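Local coordinates for cellulosomal scaffoldin (Acetivibrio cellulolyticus, PDB 3ZUC), which binds crystalline cellulose as the family 3b carbohydrate-binding module of a secreted cellulosome scaffold protein that probably also cleaves cellulose, at residues A[35-38]-A[39-42]; A[78-81]-A[82-85]; A[110-113]-A[114-118]. All coordinates share one frame; numbering follows the deposited sequence. Where two conformers were deposited one is given.

Contact 1: residues A[35-38]-A[39-42]; sequences AINL and ADVK
From N37 to V41 the backbone winds through a short 3-10 segment, and two carbonyls each accept the N-H three residues on: D40 N lies 3.1 Å from N37 O, and V41 N lies 2.9 Å from L38 O. N37 adds a third bond from its side chain. With CG anti to the backbone N (chi1 -171°), its amide swings forward and OD1 accepts from A39 N at 3.1 Å, an Asx turn that spans the entry into the 3-10 segment. The same oxygen rests against the A39 methyl, with CB 3.5 Å from N37 OD1. D40 approaches the same face of the amide at its NH2 end, where its OD2 comes to 3.8 Å from N37 ND2. That is a loose polar approach, with the amide and carboxylate planes turned 61° apart.

Below these polar groups lies an apolar pair. V41 points toward the preceding strand, and its CG2, lying beside its own backbone N, meets I36 CG2 at 4.0 Å; the two side chains cross at about a right angle. L38 touches the same methyl more distantly, through CD2. L6 lies against both I36 and V41, while F91 meets L38 and V41, so this buried side faces the core. An Asx turn leading into a short 3-10 segment thus links strand 36-37, paired with strand 97-98, to strand 42-47 of a five-stranded sheet in the CBM3 beta sandwich.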
loop_
_atom_site.group_PDB
_atom_site.type_symbol
_atom_site.label_atom_id
_atom_site.label_comp_id
_atom_site.label_asym_id
_atom_site.label_seq_id
_atom_site.Cartn_x
_atom_site.Cartn_y
_atom_site.Cartn_z
ATOM N N ALA A 35 -5.530 16.924 12.436
ATOM C CA ALA A 35 -4.851 16.599 11.186
ATOM C C ALA A 35 -3.768 15.545 11.391
ATOM O O ALA A 35 -3.176 15.410 12.466
ATOM C CB ALA A 35 -4.247 17.855 10.570
ATOM N N ILE A 36 -3.542 14.782 10.332
ATOM C CA ILE A 36 -2.520 13.759 10.318
ATOM C C ILE A 36 -1.399 14.194 9.386
ATOM O O ILE A 36 -1.640 14.573 8.227
ATOM C CB ILE A 36 -3.120 12.425 9.838
ATOM C CG1 ILE A 36 -3.998 11.836 10.950
ATOM C CG2 ILE A 36 -2.019 11.453 9.437
ATOM C CD1 ILE A 36 -4.838 10.660 10.532
ATOM N N ASN A 37 -0.167 14.116 9.873
ATOM C CA ASN A 37 1.004 14.438 9.058
ATOM C C ASN A 37 1.379 13.265 8.157
ATOM O O ASN A 37 1.889 12.247 8.637
ATOM C CB ASN A 37 2.190 14.822 9.952
ATOM C CG ASN A 37 3.362 15.366 9.150
ATOM O OD1 ASN A 37 3.404 15.231 7.930
ATOM N ND2 ASN A 37 4.327 15.959 9.833
ATOM N N LEU A 38 1.140 13.394 6.861
ATOM C CA LEU A 38 1.349 12.277 5.961
ATOM C C LEU A 38 2.803 11.861 5.859
ATOM O O LEU A 38 3.081 10.700 5.544
ATOM C CB LEU A 38 0.794 12.592 4.580
ATOM C CG LEU A 38 -0.738 12.601 4.520
ATOM C CD1 LEU A 38 -1.208 13.215 3.210
ATOM C CD2 LEU A 38 -1.328 11.228 4.668
ATOM N N ALA A 39 3.740 12.765 6.134
ATOM C CA ALA A 39 5.152 12.402 6.048
ATOM C C ALA A 39 5.520 11.264 6.980
ATOM O O ALA A 39 6.500 10.566 6.742
ATOM C CB ALA A 39 6.036 13.612 6.332
ATOM N N ASP A 40 4.734 11.063 8.032
ATOM C CA ASP A 40 5.002 9.982 8.967
ATOM C C ASP A 40 4.232 8.709 8.665
ATOM O O ASP A 40 4.395 7.727 9.381
ATOM C CB ASP A 40 4.686 10.444 10.376
ATOM C CG ASP A 40 5.612 11.519 10.824
ATOM O OD1 ASP A 40 6.839 11.344 10.649
ATOM O OD2 ASP A 40 5.122 12.552 11.290
ATOM N N VAL A 41 3.408 8.707 7.624
ATOM C CA VAL A 41 2.577 7.546 7.315
ATOM C C VAL A 41 3.278 6.641 6.302
ATOM O O VAL A 41 3.800 7.112 5.289
ATOM C CB VAL A 41 1.205 7.997 6.770
ATOM C CG1 VAL A 41 0.399 6.812 6.294
ATOM C CG2 VAL A 41 0.438 8.757 7.837
ATOM N N LYS A 42 3.268 5.341 6.568
ATOM C CA LYS A 42 3.748 4.344 5.619
ATOM C C LYS A 42 2.634 3.332 5.374
ATOM O O LYS A 42 1.761 3.141 6.237
ATOM C CB LYS A 42 5.001 3.613 6.145
ATOM C CG LYS A 42 6.149 4.556 6.552
ATOM C CD LYS A 42 7.350 3.855 7.166
ATOM C CE LYS A 42 8.460 4.863 7.493
ATOM N NZ LYS A 42 9.509 4.295 8.376
#

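Contact 2: residues A[78-81]-A[82-85]; sequences PTTT and GADQ
T80 and A83 close a tight two-residue beta hairpin, in which a type II turn with T81 and G82 at its corners reverses strand 69-80 into strand 83-91. The two residues form an antiparallel hydrogen-bonded pair. A83 N donates a hydrogen bond to T80 O at 3.0 Å. In return, T80 N reaches A83 O at the same 3.0 Å, with an N-H...O angle of 176°.

G82 suits the second corner: its phi of 75° is readily adopted by glycine, and the lack of a CB leaves T81 O uncrowded. Its backbone is also bonded to Y124, which ties the tip of the hairpin to the chain just beyond the calcium ligands D122 and D123. T81, the other corner, directs its side chain away from the returning strand, though its CB stays near G82 N.

A83 is buried. Its methyl and the T80 side chain emerge on the same face of the hairpin, T80 CG2 lying 4.2 Å from A83 CB, and the C-terminal P153 packs against both. M76 and Y46 also touch A83 there. One residue further on, D84 and Q85 both face F47 as a classic beta bulge, so the strand takes a corner just after the turn. D84 CG sits between its backbone N and carbonyl carbon (chi1 60°), from where the carboxylate leads away from the hairpin and OD1 accepts from V49 N, next to the calcium ligand T48. Its base remains with the hairpin: the T79 and D84 side chains run alongside each other in a common direction, and T79 CG2 rests 3.6 Å from D84 CB.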
loop_
_atom_site.group_PDB
_atom_site.type_symbol
_atom_site.label_atom_id
_atom_site.label_comp_id
_atom_site.label_asym_id
_atom_site.label_seq_id
_atom_site.Cartn_x
_atom_site.Cartn_y
_atom_site.Cartn_z
ATOM N N PRO A 78 11.630 -13.986 8.746
ATOM C CA PRO A 78 11.558 -15.054 7.753
ATOM C C PRO A 78 10.391 -14.859 6.799
ATOM O O PRO A 78 9.449 -14.118 7.070
ATOM C CB PRO A 78 11.333 -16.291 8.621
ATOM C CG PRO A 78 10.515 -15.819 9.757
ATOM C CD PRO A 78 11.154 -14.454 10.070
ATOM N N THR A 79 10.443 -15.550 5.677
ATOM C CA THR A 79 9.293 -15.544 4.809
ATOM C C THR A 79 8.140 -16.329 5.448
ATOM O O THR A 79 8.339 -17.161 6.334
ATOM C CB THR A 79 9.622 -16.009 3.458
ATOM O OG1 THR A 79 10.012 -17.350 3.573
ATOM C CG2 THR A 79 10.756 -15.200 2.849
ATOM N N THR A 80 6.925 -16.017 5.014
ATOM C CA THR A 80 5.776 -16.703 5.545
ATOM C C THR A 80 4.733 -16.847 4.472
ATOM O O THR A 80 4.934 -16.427 3.333
ATOM C CB THR A 80 5.281 -16.033 6.818
ATOM O OG1 THR A 80 4.353 -16.904 7.471
ATOM C CG2 THR A 80 4.690 -14.706 6.515
ATOM N N THR A 81 3.622 -17.470 4.838
ATOM C CA THR A 81 2.563 -17.729 3.893
ATOM C C THR A 81 2.127 -16.445 3.213
ATOM O O THR A 81 1.783 -15.463 3.868
ATOM C CB THR A 81 1.368 -18.352 4.617
ATOM O OG1 THR A 81 1.823 -19.490 5.354
ATOM C CG2 THR A 81 0.275 -18.747 3.640
ATOM N N GLY A 82 2.180 -16.457 1.891
ATOM C CA GLY A 82 1.730 -15.334 1.115
ATOM C C GLY A 82 2.637 -14.133 1.090
ATOM O O GLY A 82 2.277 -13.123 0.465
ATOM N N ALA A 83 3.786 -14.197 1.753
ATOM C CA ALA A 83 4.604 -13.001 1.889
ATOM C C ALA A 83 6.086 -13.344 1.968
ATOM O O ALA A 83 6.590 -13.765 3.014
ATOM C CB ALA A 83 4.180 -12.220 3.140
ATOM N N ASP A 84 6.798 -13.123 0.863
ATOM C CA ASP A 84 8.248 -13.114 0.885
ATOM C C ASP A 84 8.828 -11.715 0.696
ATOM O O ASP A 84 10.023 -11.538 0.935
ATOM C CB ASP A 84 8.897 -14.172 -0.011
ATOM C CG ASP A 84 8.558 -14.051 -1.470
ATOM O OD1 ASP A 84 8.331 -12.944 -1.975
ATOM O OD2 ASP A 84 8.450 -15.127 -2.107
ATOM N N GLN A 85 7.993 -10.726 0.365
ATOM C CA GLN A 85 8.405 -9.335 0.226
ATOM C C GLN A 85 7.258 -8.435 0.604
ATOM O O GLN A 85 6.100 -8.858 0.643
ATOM C CB GLN A 85 8.832 -8.992 -1.216
ATOM C CG GLN A 85 9.987 -9.830 -1.711
ATOM C CD GLN A 85 10.684 -9.255 -2.915
ATOM O OE1 GLN A 85 10.508 -8.082 -3.270
ATOM N NE2 GLN A 85 11.554 -10.053 -3.511
#

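Contact 3: residues A[110-113]-A[114-118]; sequences FAKS and DWTNY
K112 NZ is gripped from several directions: it donates to N117 O at 3.0 Å and to a water at 3.2 Å, and it also bonds to the carbonyls of V49 and G51. Its chain, extended beyond CG, runs antiparallel to the Y118 side chain. CE therefore lies over the Y118 ring face, 3.7 Å from the ring centroid in a CH-pi contact, and NZ completes a cation-pi contact with the same ring. The water at NZ also donates to T116 OG1, whose side chain crosses the lysine at about a right angle.

That hydroxyl is itself held, since T116 OG1 donates to D114 OD1 at 2.7 Å, on the syn side but 34° out of the carboxylate plane. T116 N reaches the same oxygen from the same face of the carboxylate, making an Asx turn, while K53 forms a salt bridge with D114 OD2. Overlapping it, a type I turn from K112 to W115 is closed by W115 N bonding to K112 O at 2.9 Å. The W115 indole packs on A111, whose CB sits 3.7 Å from the centroid of its six-membered ring in a CH-pi contact over the face. A second water links K112 N to T116 O.

At the inner end, F110 presents its edge toward the Y118 face in an offset edge-to-face pair, planes 85° apart. Y118 OH comes near the plane of the F110 ring, 3.4 Å from CD2, and bonds to Q55. Together these form a type I turn overlapped by an Asx turn, leading strand 102-112 toward the calcium site, with K112 beside the ligand D50.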
loop_
_atom_site.group_PDB
_atom_site.type_symbol
_atom_site.label_atom_id
_atom_site.label_comp_id
_atom_site.label_asym_id
_atom_site.label_seq_id
_atom_site.Cartn_x
_atom_site.Cartn_y
_atom_site.Cartn_z
ATOM N N PHE A 110 3.315 -1.531 -9.589
ATOM C CA PHE A 110 4.699 -1.960 -9.566
ATOM C C PHE A 110 4.918 -3.143 -10.481
ATOM O O PHE A 110 3.999 -3.894 -10.810
ATOM C CB PHE A 110 5.231 -2.184 -8.150
ATOM C CG PHE A 110 4.597 -3.289 -7.317
ATOM C CD1 PHE A 110 3.532 -3.019 -6.465
ATOM C CD2 PHE A 110 5.158 -4.561 -7.296
ATOM C CE1 PHE A 110 3.045 -3.990 -5.609
ATOM C CE2 PHE A 110 4.660 -5.539 -6.433
ATOM C CZ PHE A 110 3.619 -5.246 -5.591
ATOM N N ALA A 111 6.169 -3.268 -10.925
ATOM C CA ALA A 111 6.573 -4.271 -11.898
ATOM C C ALA A 111 8.049 -4.587 -11.716
ATOM O O ALA A 111 8.802 -3.835 -11.098
ATOM C CB ALA A 111 6.319 -3.790 -13.322
ATOM N N LYS A 112 8.460 -5.692 -12.326
ATOM C CA LYS A 112 9.849 -6.129 -12.352
ATOM C C LYS A 112 10.596 -5.468 -13.509
ATOM O O LYS A 112 10.015 -5.103 -14.531
ATOM C CB LYS A 112 9.896 -7.648 -12.530
ATOM C CG LYS A 112 9.197 -8.382 -11.410
ATOM C CD LYS A 112 9.216 -9.893 -11.628
ATOM C CE LYS A 112 8.343 -10.563 -10.609
ATOM N NZ LYS A 112 8.393 -12.048 -10.698
ATOM N N SER A 113 11.913 -5.373 -13.364
ATOM C CA SER A 113 12.734 -4.673 -14.353
ATOM C C SER A 113 12.662 -5.286 -15.738
ATOM O O SER A 113 12.847 -4.571 -16.726
ATOM C CB SER A 113 14.172 -4.640 -13.882
ATOM O OG SER A 113 14.628 -5.971 -13.728
ATOM N N ASP A 114 12.449 -6.600 -15.807
ATOM C CA ASP A 114 12.353 -7.338 -17.051
ATOM C C ASP A 114 10.905 -7.632 -17.440
ATOM O O ASP A 114 10.684 -8.335 -18.439
ATOM C CB ASP A 114 13.193 -8.621 -16.990
ATOM C CG ASP A 114 12.778 -9.579 -15.888
ATOM O OD1 ASP A 114 11.741 -9.336 -15.224
ATOM O OD2 ASP A 114 13.518 -10.580 -15.706
ATOM N N TRP A 115 9.941 -7.071 -16.703
ATOM C CA TRP A 115 8.521 -7.193 -17.022
ATOM C C TRP A 115 8.025 -8.628 -17.013
ATOM O O TRP A 115 6.988 -8.938 -17.581
ATOM C CB TRP A 115 8.162 -6.388 -18.301
ATOM C CG TRP A 115 8.256 -4.930 -17.986
ATOM C CD1 TRP A 115 9.362 -4.132 -18.035
ATOM C CD2 TRP A 115 7.212 -4.124 -17.466
ATOM N NE1 TRP A 115 9.055 -2.857 -17.589
ATOM C CE2 TRP A 115 7.736 -2.839 -17.220
ATOM C CE3 TRP A 115 5.873 -4.369 -17.177
ATOM C CZ2 TRP A 115 6.953 -1.799 -16.740
ATOM C CZ3 TRP A 115 5.104 -3.333 -16.691
ATOM C CH2 TRP A 115 5.650 -2.077 -16.477
ATOM N N THR A 116 8.717 -9.491 -16.282
ATOM C CA THR A 116 8.262 -10.861 -16.114
ATOM C C THR A 116 7.115 -10.955 -15.090
ATOM O O THR A 116 6.839 -10.036 -14.313
ATOM C CB THR A 116 9.438 -11.794 -15.755
ATOM O OG1 THR A 116 10.082 -11.329 -14.562
ATOM C CG2 THR A 116 10.432 -11.889 -16.932
ATOM N N ASN A 117 6.411 -12.074 -15.101
ATOM C CA ASN A 117 5.154 -12.178 -14.390
ATOM C C ASN A 117 5.267 -12.434 -12.897
ATOM O O ASN A 117 6.202 -13.079 -12.406
ATOM C CB ASN A 117 4.281 -13.267 -14.999
ATOM C CG ASN A 117 3.742 -12.891 -16.366
ATOM O OD1 ASN A 117 3.573 -11.720 -16.689
ATOM N ND2 ASN A 117 3.484 -13.895 -17.178
ATOM N N TYR A 118 4.251 -11.947 -12.203
ATOM C CA TYR A 118 3.852 -12.326 -10.869
ATOM C C TYR A 118 2.703 -13.347 -10.931
ATOM O O TYR A 118 1.969 -13.383 -11.913
ATOM C CB TYR A 118 3.299 -11.113 -10.127
ATOM C CG TYR A 118 4.265 -9.979 -9.903
ATOM C CD1 TYR A 118 5.143 -9.993 -8.835
ATOM C CD2 TYR A 118 4.275 -8.873 -10.729
ATOM C CE1 TYR A 118 6.000 -8.928 -8.591
ATOM C CE2 TYR A 118 5.123 -7.818 -10.502
ATOM C CZ TYR A 118 5.978 -7.829 -9.420
ATOM O OH TYR A 118 6.820 -6.760 -9.237
HETATM O O HOH W 1 6.915 -7.280 -14.116
HETATM O O HOH W 2 10.765 -13.069 -12.654
#

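Overall arrangement
The three contacts follow one another along the chain and show how a beta sandwich is stitched by short local turns. Contact 1 leads into strand 42-47, contact 2 joins strands 69-80 and 83-91, and all three of these strands belong to one five-stranded sheet; contact 3 leaves strand 102-112 of the other. Contacts 2 and 3 have centres about 18 Å apart and both lie near the bound calcium, which T48, D50, N119, D122 and D123 coordinate. Contact 1 lies away from it, its centre about 30 Å from that of contact 3, on the opposite side of the chain's centre. None touches another; contacts 2 and 3 approach to about 7 Å between nearest atoms.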